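Local coordinates for UDP-galactopyranose mutase (PDB 3HDQ), which probably interconverts UDP-galactopyranose and UDP-galactofuranose, using a bound FAD cofactor, at residues N299-H311 against H318-E330. Sequence-based numbering, arbitrary orientation.
With GDU (galactose-uridine-5'-diphosphate), chain K.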
ATOM      1  N   ASN A 299      29.599  -8.082 -19.506  1.00 29.67           N
ATOM      2  CA  ASN A 299      30.018  -8.718 -20.757  1.00 27.70           C
ATOM      3  C   ASN A 299      29.126  -9.865 -21.224  1.00 28.62           C
ATOM      4  O   ASN A 299      29.491 -10.585 -22.146  1.00 30.57           O
ATOM      5  CB  ASN A 299      31.458  -9.248 -20.610  1.00 23.98           C
ATOM      6  CG  ASN A 299      32.421  -8.179 -20.154  1.00 26.55           C
ATOM      7  OD1 ASN A 299      32.340  -7.029 -20.597  1.00 23.77           O
ATOM      8  ND2 ASN A 299      33.331  -8.539 -19.253  1.00 26.13           N
ATOM      9  N   ASP A 300      27.976 -10.054 -20.580  1.00 30.92           N
ATOM     10  CA  ASP A 300      27.124 -11.213 -20.861  1.00 28.41           C
ATOM     11  C   ASP A 300      25.659 -10.867 -20.715  1.00 24.23           C
ATOM     12  O   ASP A 300      25.307 -10.043 -19.880  1.00 26.87           O
ATOM     13  CB  ASP A 300      27.440 -12.352 -19.890  1.00 27.02           C
ATOM     14  CG  ASP A 300      28.810 -12.936 -20.111  1.00 30.71           C
ATOM     15  OD1 ASP A 300      29.732 -12.604 -19.347  1.00 31.17           O
ATOM     16  OD2 ASP A 300      28.974 -13.716 -21.069  1.00 36.58           O
ATOM     17  N   TYR A 301      24.810 -11.507 -21.513  1.00 23.61           N
ATOM     18  CA  TYR A 301      23.366 -11.395 -21.332  1.00 26.52           C
ATOM     19  C   TYR A 301      22.825 -10.030 -21.748  1.00 25.22           C
ATOM     20  O   TYR A 301      23.582  -9.067 -21.882  1.00 26.32           O
ATOM     21  CB  TYR A 301      22.993 -11.677 -19.869  1.00 27.18           C
ATOM     22  CG  TYR A 301      23.346 -13.071 -19.402  1.00 26.16           C
ATOM     23  CD1 TYR A 301      22.748 -14.182 -19.986  1.00 25.55           C
ATOM     24  CD2 TYR A 301      24.272 -13.281 -18.383  1.00 26.90           C
ATOM     25  CE1 TYR A 301      23.060 -15.461 -19.575  1.00 28.45           C
ATOM     26  CE2 TYR A 301      24.585 -14.577 -17.951  1.00 27.37           C
ATOM     27  CZ  TYR A 301      23.971 -15.655 -18.558  1.00 26.47           C
ATOM     28  OH  TYR A 301      24.249 -16.935 -18.166  1.00 30.65           O
ATOM     29  N   ALA A 302      21.511  -9.950 -21.940  1.00 29.70           N
ATOM     30  CA  ALA A 302      20.871  -8.687 -22.327  1.00 26.54           C
ATOM     31  C   ALA A 302      20.637  -7.798 -21.120  1.00 29.16           C
ATOM     32  O   ALA A 302      20.524  -6.581 -21.259  1.00 31.51           O
ATOM     33  CB  ALA A 302      19.561  -8.945 -23.059  1.00 23.78           C
ATOM     34  N   TYR A 303      20.572  -8.401 -19.933  1.00 25.14           N
ATOM     35  CA  TYR A 303      20.411  -7.616 -18.701  1.00 27.11           C
ATOM     36  C   TYR A 303      21.733  -7.112 -18.135  1.00 27.45           C
ATOM     37  O   TYR A 303      22.784  -7.716 -18.328  1.00 26.84           O
ATOM     38  CB  TYR A 303      19.631  -8.386 -17.621  1.00 31.16           C
ATOM     39  CG  TYR A 303      19.993  -9.851 -17.475  1.00 27.67           C
ATOM     40  CD1 TYR A 303      21.052 -10.253 -16.660  1.00 24.60           C
ATOM     41  CD2 TYR A 303      19.269 -10.833 -18.149  1.00 28.46           C
ATOM     42  CE1 TYR A 303      21.376 -11.597 -16.525  1.00 27.56           C
ATOM     43  CE2 TYR A 303      19.590 -12.181 -18.022  1.00 27.78           C
ATOM     44  CZ  TYR A 303      20.640 -12.554 -17.207  1.00 27.11           C
ATOM     45  OH  TYR A 303      20.957 -13.887 -17.077  1.00 32.32           O
ATOM     46  N   THR A 304      21.663  -5.992 -17.429  1.00 31.16           N
ATOM     47  CA  THR A 304      22.836  -5.403 -16.806  1.00 28.12           C
ATOM     48  C   THR A 304      23.143  -6.053 -15.463  1.00 26.95           C
ATOM     49  O   THR A 304      24.305  -6.203 -15.108  1.00 25.33           O
ATOM     50  CB  THR A 304      22.643  -3.893 -16.578  1.00 27.54           C
ATOM     51  OG1 THR A 304      21.337  -3.662 -16.033  1.00 26.87           O
ATOM     52  CG2 THR A 304      22.800  -3.120 -17.888  1.00 28.28           C
ATOM     53  N   ARG A 305      22.103  -6.418 -14.715  1.00 23.56           N
ATOM     54  CA  ARG A 305      22.294  -6.964 -13.375  1.00 24.45           C
ATOM     55  C   ARG A 305      21.077  -7.725 -12.836  1.00 26.41           C
ATOM     56  O   ARG A 305      19.966  -7.597 -13.360  1.00 24.91           O
ATOM     57  CB  ARG A 305      22.700  -5.857 -12.397  1.00 22.53           C
ATOM     58  CG  ARG A 305      21.741  -4.697 -12.363  1.00 24.29           C
ATOM     59  CD  ARG A 305      22.171  -3.604 -11.398  1.00 23.10           C
ATOM     60  NE  ARG A 305      21.222  -2.500 -11.485  1.00 28.06           N
ATOM     61  CZ  ARG A 305      21.476  -1.238 -11.159  1.00 30.45           C
ATOM     62  NH1 ARG A 305      22.673  -0.879 -10.696  1.00 27.89           N
ATOM     63  NH2 ARG A 305      20.523  -0.328 -11.305  1.00 31.33           N
ATOM     64  N   VAL A 306      21.324  -8.529 -11.803  1.00 24.69           N
ATOM     65  CA  VAL A 306      20.288  -9.202 -11.028  1.00 23.02           C
ATOM     66  C   VAL A 306      20.476  -8.816  -9.586  1.00 22.00           C
ATOM     67  O   VAL A 306      21.595  -8.842  -9.080  1.00 23.46           O
ATOM     68  CB  VAL A 306      20.454 -10.734 -10.998  1.00 28.14           C
ATOM     69  CG1 VAL A 306      19.085 -11.422 -10.925  1.00 25.64           C
ATOM     70  CG2 VAL A 306      21.288 -11.225 -12.138  1.00 33.68           C
ATOM     71  N   SER A 307      19.379  -8.515  -8.909  1.00 23.76           N
ATOM     72  CA  SER A 307      19.431  -8.179  -7.500  1.00 21.83           C
ATOM     73  C   SER A 307      18.487  -9.076  -6.716  1.00 26.49           C
ATOM     74  O   SER A 307      17.450  -9.510  -7.238  1.00 24.06           O
ATOM     75  CB  SER A 307      19.099  -6.703  -7.283  1.00 24.66           C
ATOM     76  OG  SER A 307      20.036  -5.889  -7.965  1.00 28.21           O
ATOM     77  N   GLU A 308      18.860  -9.358  -5.468  1.00 22.10           N
ATOM     78  CA  GLU A 308      18.083 -10.255  -4.605  1.00 28.03           C
ATOM     79  C   GLU A 308      17.702  -9.513  -3.337  1.00 24.29           C
ATOM     80  O   GLU A 308      18.549  -9.221  -2.493  1.00 20.81           O
ATOM     81  CB  GLU A 308      18.879 -11.516  -4.260  1.00 24.68           C
ATOM     82  CG  GLU A 308      18.094 -12.548  -3.469  1.00 26.10           C
ATOM     83  CD  GLU A 308      18.880 -13.830  -3.241  1.00 30.38           C
ATOM     84  OE1 GLU A 308      18.259 -14.851  -2.871  1.00 30.46           O
ATOM     85  OE2 GLU A 308      20.117 -13.811  -3.429  1.00 24.50           O
ATOM     86  N   PHE A 309      16.416  -9.217  -3.215  1.00 22.38           N
ATOM     87  CA  PHE A 309      15.949  -8.254  -2.236  1.00 20.13           C
ATOM     88  C   PHE A 309      16.190  -8.615  -0.779  1.00 23.09           C
ATOM     89  O   PHE A 309      16.403  -7.721   0.041  1.00 21.87           O
ATOM     90  CB  PHE A 309      14.484  -7.937  -2.499  1.00 24.91           C
ATOM     91  CG  PHE A 309      14.280  -7.177  -3.769  1.00 24.66           C
ATOM     92  CD1 PHE A 309      13.631  -7.754  -4.846  1.00 22.32           C
ATOM     93  CD2 PHE A 309      14.793  -5.890  -3.904  1.00 23.36           C
ATOM     94  CE1 PHE A 309      13.464  -7.051  -6.024  1.00 24.91           C
ATOM     95  CE2 PHE A 309      14.642  -5.186  -5.081  1.00 24.26           C
ATOM     96  CZ  PHE A 309      13.981  -5.764  -6.144  1.00 22.59           C
ATOM     97  N   LYS A 310      16.177  -9.906  -0.454  1.00 19.35           N
ATOM     98  CA  LYS A 310      16.362 -10.312   0.939  1.00 23.90           C
ATOM     99  C   LYS A 310      17.736  -9.896   1.476  1.00 25.56           C
ATOM    100  O   LYS A 310      17.879  -9.636   2.671  1.00 26.10           O
ATOM    101  CB  LYS A 310      16.125 -11.812   1.129  1.00 24.78           C
ATOM    102  CG  LYS A 310      14.654 -12.225   1.106  1.00 27.42           C
ATOM    103  CD  LYS A 310      14.507 -13.734   0.861  1.00 29.44           C
ATOM    104  CE  LYS A 310      14.894 -14.563   2.081  1.00 31.08           C
ATOM    105  NZ  LYS A 310      14.835 -16.026   1.787  1.00 23.70           N
ATOM    106  N   HIS A 311      18.737  -9.809   0.599  1.00 25.14           N
ATOM    107  CA  HIS A 311      20.046  -9.316   1.026  1.00 27.55           C
ATOM    108  C   HIS A 311      19.890  -7.871   1.493  1.00 28.02           C
ATOM    109  O   HIS A 311      20.530  -7.436   2.449  1.00 26.98           O
ATOM    110  CB  HIS A 311      21.070  -9.348  -0.121  1.00 26.85           C
ATOM    111  CG  HIS A 311      21.567 -10.717  -0.480  1.00 29.29           C
ATOM    112  ND1 HIS A 311      22.595 -11.339   0.197  1.00 33.54           N
ATOM    113  CD2 HIS A 311      21.204 -11.565  -1.472  1.00 26.85           C
ATOM    114  CE1 HIS A 311      22.833 -12.517  -0.353  1.00 28.01           C
ATOM    115  NE2 HIS A 311      21.999 -12.680  -1.364  1.00 28.34           N
ATOM    116  N   HIS A 318      11.065 -18.257   3.249  1.00 28.98           N
ATOM    117  CA  HIS A 318      11.559 -19.548   2.760  1.00 42.73           C
ATOM    118  C   HIS A 318      11.749 -19.537   1.250  1.00 38.00           C
ATOM    119  O   HIS A 318      12.376 -20.431   0.688  1.00 39.52           O
ATOM    120  CB  HIS A 318      10.646 -20.708   3.187  1.00 44.67           C
ATOM    121  CG  HIS A 318       9.335 -20.731   2.475  1.00 46.29           C
ATOM    122  ND1 HIS A 318       8.372 -19.762   2.663  1.00 50.47           N
ATOM    123  CD2 HIS A 318       8.828 -21.597   1.565  1.00 51.94           C
ATOM    124  CE1 HIS A 318       7.325 -20.033   1.902  1.00 54.16           C
ATOM    125  NE2 HIS A 318       7.577 -21.141   1.226  1.00 54.74           N
ATOM    126  N   GLN A 319      11.205 -18.517   0.600  1.00 36.27           N
ATOM    127  CA  GLN A 319      11.500 -18.285  -0.805  1.00 34.89           C
ATOM    128  C   GLN A 319      12.292 -17.002  -0.983  1.00 29.59           C
ATOM    129  O   GLN A 319      12.632 -16.340  -0.009  1.00 28.57           O
ATOM    130  CB  GLN A 319      10.219 -18.235  -1.617  1.00 36.59           C
ATOM    131  CG  GLN A 319       9.449 -19.525  -1.534  1.00 35.87           C
ATOM    132  CD  GLN A 319       8.131 -19.434  -2.228  1.00 41.02           C
ATOM    133  OE1 GLN A 319       7.357 -18.510  -1.986  1.00 47.98           O
ATOM    134  NE2 GLN A 319       7.856 -20.393  -3.103  1.00 49.10           N
ATOM    135  N   THR A 320      12.598 -16.666  -2.231  1.00 26.13           N
ATOM    136  CA  THR A 320      13.367 -15.471  -2.508  1.00 28.92           C
ATOM    137  C   THR A 320      12.895 -14.852  -3.816  1.00 29.49           C
ATOM    138  O   THR A 320      12.517 -15.566  -4.748  1.00 32.81           O
ATOM    139  CB  THR A 320      14.893 -15.762  -2.550  1.00 31.08           C
ATOM    140  OG1 THR A 320      15.619 -14.530  -2.588  1.00 25.44           O
ATOM    141  CG2 THR A 320      15.260 -16.587  -3.757  1.00 29.29           C
ATOM    142  N   SER A 321      12.882 -13.523  -3.866  1.00 21.95           N
ATOM    143  CA  SER A 321      12.513 -12.808  -5.084  1.00 26.09           C
ATOM    144  C   SER A 321      13.668 -11.965  -5.621  1.00 26.68           C
ATOM    145  O   SER A 321      14.366 -11.279  -4.869  1.00 23.04           O
ATOM    146  CB  SER A 321      11.291 -11.912  -4.852  1.00 24.78           C
ATOM    147  OG  SER A 321      10.144 -12.681  -4.599  1.00 27.91           O
ATOM    148  N   VAL A 322      13.839 -12.010  -6.936  1.00 25.62           N
ATOM    149  CA  VAL A 322      14.904 -11.281  -7.606  1.00 27.85           C
ATOM    150  C   VAL A 322      14.348 -10.475  -8.777  1.00 29.09           C
ATOM    151  O   VAL A 322      13.246 -10.750  -9.267  1.00 25.25           O
ATOM    152  CB  VAL A 322      15.983 -12.244  -8.150  1.00 24.85           C
ATOM    153  CG1 VAL A 322      16.541 -13.097  -7.039  1.00 23.58           C
ATOM    154  CG2 VAL A 322      15.411 -13.116  -9.268  1.00 22.75           C
ATOM    155  N   VAL A 323      15.127  -9.492  -9.226  1.00 26.83           N
ATOM    156  CA  VAL A 323      14.789  -8.713 -10.406  1.00 23.94           C
ATOM    157  C   VAL A 323      15.972  -8.611 -11.375  1.00 27.55           C
ATOM    158  O   VAL A 323      17.111  -8.356 -10.963  1.00 24.10           O
ATOM    159  CB  VAL A 323      14.315  -7.288 -10.035  1.00 27.57           C
ATOM    160  CG1 VAL A 323      15.442  -6.497  -9.369  1.00 20.28           C
ATOM    161  CG2 VAL A 323      13.804  -6.566 -11.273  1.00 21.32           C
ATOM    162  N   TYR A 324      15.678  -8.819 -12.656  1.00 24.84           N
ATOM    163  CA  TYR A 324      16.613  -8.593 -13.762  1.00 23.70           C
ATOM    164  C   TYR A 324      16.261  -7.289 -14.484  1.00 28.27           C
ATOM    165  O   TYR A 324      15.114  -7.088 -14.876  1.00 24.20           O
ATOM    166  CB  TYR A 324      16.519  -9.739 -14.768  1.00 24.98           C
ATOM    167  CG  TYR A 324      17.011 -11.071 -14.231  1.00 26.18           C
ATOM    168  CD1 TYR A 324      18.301 -11.508 -14.486  1.00 22.93           C
ATOM    169  CD2 TYR A 324      16.177 -11.891 -13.476  1.00 27.90           C
ATOM    170  CE1 TYR A 324      18.752 -12.720 -14.002  1.00 31.21           C
ATOM    171  CE2 TYR A 324      16.620 -13.113 -12.985  1.00 27.85           C
ATOM    172  CZ  TYR A 324      17.909 -13.518 -13.252  1.00 30.51           C
ATOM    173  OH  TYR A 324      18.371 -14.718 -12.769  1.00 34.64           O
ATOM    174  N   GLU A 325      17.247  -6.415 -14.669  1.00 26.66           N
ATOM    175  CA  GLU A 325      17.029  -5.148 -15.362  1.00 30.59           C
ATOM    176  C   GLU A 325      17.518  -5.148 -16.812  1.00 32.61           C
ATOM    177  O   GLU A 325      18.691  -5.403 -17.088  1.00 30.74           O
ATOM    178  CB  GLU A 325      17.720  -3.999 -14.630  1.00 29.81           C
ATOM    179  CG  GLU A 325      17.163  -3.666 -13.282  1.00 28.51           C
ATOM    180  CD  GLU A 325      18.067  -2.712 -12.537  1.00 34.39           C
ATOM    181  OE1 GLU A 325      18.617  -3.124 -11.498  1.00 38.78           O
ATOM    182  OE2 GLU A 325      18.252  -1.564 -13.003  1.00 38.25           O
ATOM    183  N   TYR A 326      16.613  -4.824 -17.727  1.00 28.68           N
ATOM    184  CA  TYR A 326      16.968  -4.640 -19.130  1.00 32.67           C
ATOM    185  C   TYR A 326      16.892  -3.156 -19.521  1.00 31.35           C
ATOM    186  O   TYR A 326      15.828  -2.545 -19.447  1.00 30.03           O
ATOM    187  CB  TYR A 326      16.031  -5.457 -20.022  1.00 32.67           C
ATOM    188  CG  TYR A 326      16.014  -6.945 -19.725  1.00 33.66           C
ATOM    189  CD1 TYR A 326      15.435  -7.438 -18.558  1.00 28.83           C
ATOM    190  CD2 TYR A 326      16.564  -7.859 -20.620  1.00 31.74           C
ATOM    191  CE1 TYR A 326      15.417  -8.804 -18.285  1.00 31.03           C
ATOM    192  CE2 TYR A 326      16.549  -9.230 -20.357  1.00 28.64           C
ATOM    193  CZ  TYR A 326      15.974  -9.697 -19.190  1.00 33.30           C
ATOM    194  OH  TYR A 326      15.955 -11.056 -18.927  1.00 34.35           O
ATOM    195  N   PRO A 327      18.023  -2.575 -19.938  1.00 32.85           N
ATOM    196  CA  PRO A 327      18.072  -1.189 -20.431  1.00 31.18           C
ATOM    197  C   PRO A 327      17.140  -0.987 -21.619  1.00 34.09           C
ATOM    198  O   PRO A 327      17.128  -1.823 -22.523  1.00 32.03           O
ATOM    199  CB  PRO A 327      19.522  -1.027 -20.889  1.00 32.48           C
ATOM    200  CG  PRO A 327      20.284  -2.055 -20.108  1.00 37.54           C
ATOM    201  CD  PRO A 327      19.340  -3.226 -19.969  1.00 32.31           C
ATOM    202  N   ARG A 328      16.371   0.101 -21.612  1.00 34.61           N
ATOM    203  CA  ARG A 328      15.453   0.407 -22.708  1.00 31.80           C
ATOM    204  C   ARG A 328      15.608   1.851 -23.192  1.00 33.85           C
ATOM    205  O   ARG A 328      15.766   2.776 -22.398  1.00 30.94           O
ATOM    206  CB  ARG A 328      14.003   0.158 -22.277  1.00 29.87           C
ATOM    207  CG  ARG A 328      13.658  -1.299 -22.048  1.00 29.02           C
ATOM    208  CD  ARG A 328      13.600  -2.087 -23.357  1.00 34.37           C
ATOM    209  NE  ARG A 328      13.412  -3.523 -23.131  1.00 39.65           N
ATOM    210  CZ  ARG A 328      14.343  -4.452 -23.343  1.00 44.34           C
ATOM    211  NH1 ARG A 328      15.534  -4.098 -23.799  1.00 48.50           N
ATOM    212  NH2 ARG A 328      14.089  -5.740 -23.105  1.00 43.87           N
ATOM    213  N   ALA A 329      15.554   2.047 -24.502  1.00 38.09           N
ATOM    214  CA  ALA A 329      15.519   3.399 -25.043  1.00 38.49           C
ATOM    215  C   ALA A 329      14.150   4.044 -24.796  1.00 39.21           C
ATOM    216  O   ALA A 329      14.036   5.264 -24.690  1.00 40.20           O
ATOM    217  CB  ALA A 329      15.825   3.371 -26.521  1.00 35.91           C
ATOM    218  N   GLU A 330      13.121   3.209 -24.687  1.00 34.28           N
ATOM    219  CA  GLU A 330      11.743   3.669 -24.675  1.00 39.81           C
ATOM    220  C   GLU A 330      11.054   3.316 -23.356  1.00 38.64           C
ATOM    221  O   GLU A 330      11.281   2.239 -22.810  1.00 33.50           O
ATOM    222  CB  GLU A 330      10.994   2.989 -25.819  1.00 42.08           C
ATOM    223  CG  GLU A 330      10.213   3.915 -26.710  1.00 48.42           C
ATOM    224  CD  GLU A 330      11.008   4.347 -27.931  1.00 60.16           C
ATOM    225  OE1 GLU A 330      10.557   4.055 -29.062  1.00 63.51           O
ATOM    226  OE2 GLU A 330      12.082   4.968 -27.760  1.00 55.09           O
TER
HETATM  227  N1  GDU K 500      29.505   0.936 -14.457  1.00 26.82           N
HETATM  228  C2  GDU K 500      30.027  -0.036 -15.046  1.00 32.82           C
HETATM  229  N3  GDU K 500      30.257  -1.254 -14.796  1.00 32.03           N
HETATM  230  C4  GDU K 500      29.822  -1.632 -13.581  1.00 31.14           C
HETATM  231  C5  GDU K 500      29.167  -0.610 -12.730  1.00 26.52           C
HETATM  232  C6  GDU K 500      29.029   0.641 -13.213  1.00 28.25           C
HETATM  233  O2  GDU K 500      30.473   0.317 -16.348  1.00 29.24           O
HETATM  234  O4  GDU K 500      29.938  -2.794 -13.198  1.00 28.92           O
HETATM  235  C1D GDU K 500      29.354   2.244 -15.026  1.00 27.28           C
HETATM  236  C2D GDU K 500      28.168   2.494 -15.989  1.00 27.30           C
HETATM  237  O2D GDU K 500      28.433   3.534 -16.922  1.00 28.37           O
HETATM  238  C3D GDU K 500      27.083   2.868 -15.001  1.00 29.88           C
HETATM  239  C4D GDU K 500      27.879   3.840 -14.132  1.00 27.30           C
HETATM  240  O4D GDU K 500      29.197   3.288 -14.045  1.00 26.62           O
HETATM  241  O3D GDU K 500      25.969   3.467 -15.659  1.00 29.83           O
HETATM  242  C5D GDU K 500      27.218   4.285 -12.837  1.00 30.97           C
HETATM  243  O5D GDU K 500      27.093   3.070 -12.074  1.00 34.48           O
HETATM  244  PA  GDU K 500      25.902   2.829 -11.039  1.00 27.23           P
HETATM  245  O1A GDU K 500      26.253   1.643 -10.208  1.00 29.66           O
HETATM  246  O2A GDU K 500      25.808   4.015 -10.173  1.00 25.20           O
HETATM  247  O3A GDU K 500      24.559   2.477 -11.811  1.00 32.76           O
HETATM  248  PB  GDU K 500      23.125   2.770 -11.209  1.00 28.85           P
HETATM  249  O1B GDU K 500      22.249   2.300 -12.309  1.00 30.64           O
HETATM  250  O2B GDU K 500      22.779   4.190 -10.953  1.00 25.71           O
HETATM  251  O3B GDU K 500      22.766   1.870  -9.929  0.63 28.10           O
HETATM  252  C1' GDU K 500      21.772   1.976  -8.890  0.33 31.32           C
HETATM  253  C2' GDU K 500      22.302   2.912  -7.784  0.47 30.34           C
HETATM  254  C3' GDU K 500      23.734   2.423  -7.465  0.57 29.40           C
HETATM  255  C4' GDU K 500      23.617   1.030  -6.777  0.53 30.56           C
HETATM  256  C5' GDU K 500      22.759   0.102  -7.683  0.54 32.53           C
HETATM  257  C6' GDU K 500      22.324  -1.218  -6.985  0.56 32.05           C
HETATM  258  O2' GDU K 500      22.233   4.295  -8.179  0.51 29.79           O
HETATM  259  O3' GDU K 500      24.392   3.405  -6.633  0.61 26.37           O
HETATM  260  O4' GDU K 500      23.004   1.222  -5.485  0.43 31.16           O
HETATM  261  O5' GDU K 500      21.584   0.647  -8.346  0.33 33.10           O
HETATM  262  O6' GDU K 500      23.164  -2.341  -7.343  0.87 26.60           O
HETATM  263  O   HOH W   1      18.646  -5.741 -10.530  1.00 24.59           O
HETATM  264  O   HOH W   2      14.904 -11.934  -2.158  1.00 22.89           O
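Arg305 and Glu325 form a side-on, two-nitrogen salt bridge: NE of Arg305 lies 2.7 Å from OE1 of Glu325, and NH2 of Arg305 donates to OE2 on its syn lone pair. The grip is not flat. NE meets OE1 from above the carboxylate plane, and the guanidinium and carboxylate planes are 47° apart. Arg305 sets CG between its own N and carbonyl carbon (chi1 55°) and is extended from there to NE, which carries the guanidinium past Glu325 to the substrate, where NH1 of Arg305 donates to O3B of GDU at 2.9 Å in a nearly straight bond. Water 1 donates to both OE1 of Glu325 and O of Val323, and also bonds OG of Ser307, giving OE1 a second donor; OG of Ser307 also hydrogen-bonds to OG1 of Thr294, a residue that binds the substrate. With an alanine here in place of Arg305, the Glu325 carboxylate would probably lose its charged mate, and O3B of the substrate would lose this donor.

On the face that carries Val306 and Tyr324, three tyrosines, Tyr303, Tyr324 and Tyr326, cluster. CD1 of Tyr324 points at the centre of the Tyr303 ring in an edge-to-face pair (centroids 4.7 Å apart), and CG1 of Val306 sits over the Tyr324 face, 3.4 Å from its centroid, a close CH-pi contact. Tyr303 in turn presents its edge, offset, to the face of Tyr326. Farther along, OG1 of Thr320 donates to the anti lone pair of Glu308 OE1 at 2.7 Å; CG of Glu308 lies anti to the backbone N (chi1 -175°), and the extended chain delivers the carboxylate to the hydroxyl.

Paired backbone bonds between Ser307 and Val323 fix the register of antiparallel strands 305-308 and 320-328. They belong to the mutase's mixed sheet, whose Arg305-Glu325 face borders FAD and UDP-galactose, a substrate-binding site built on neighbouring strands.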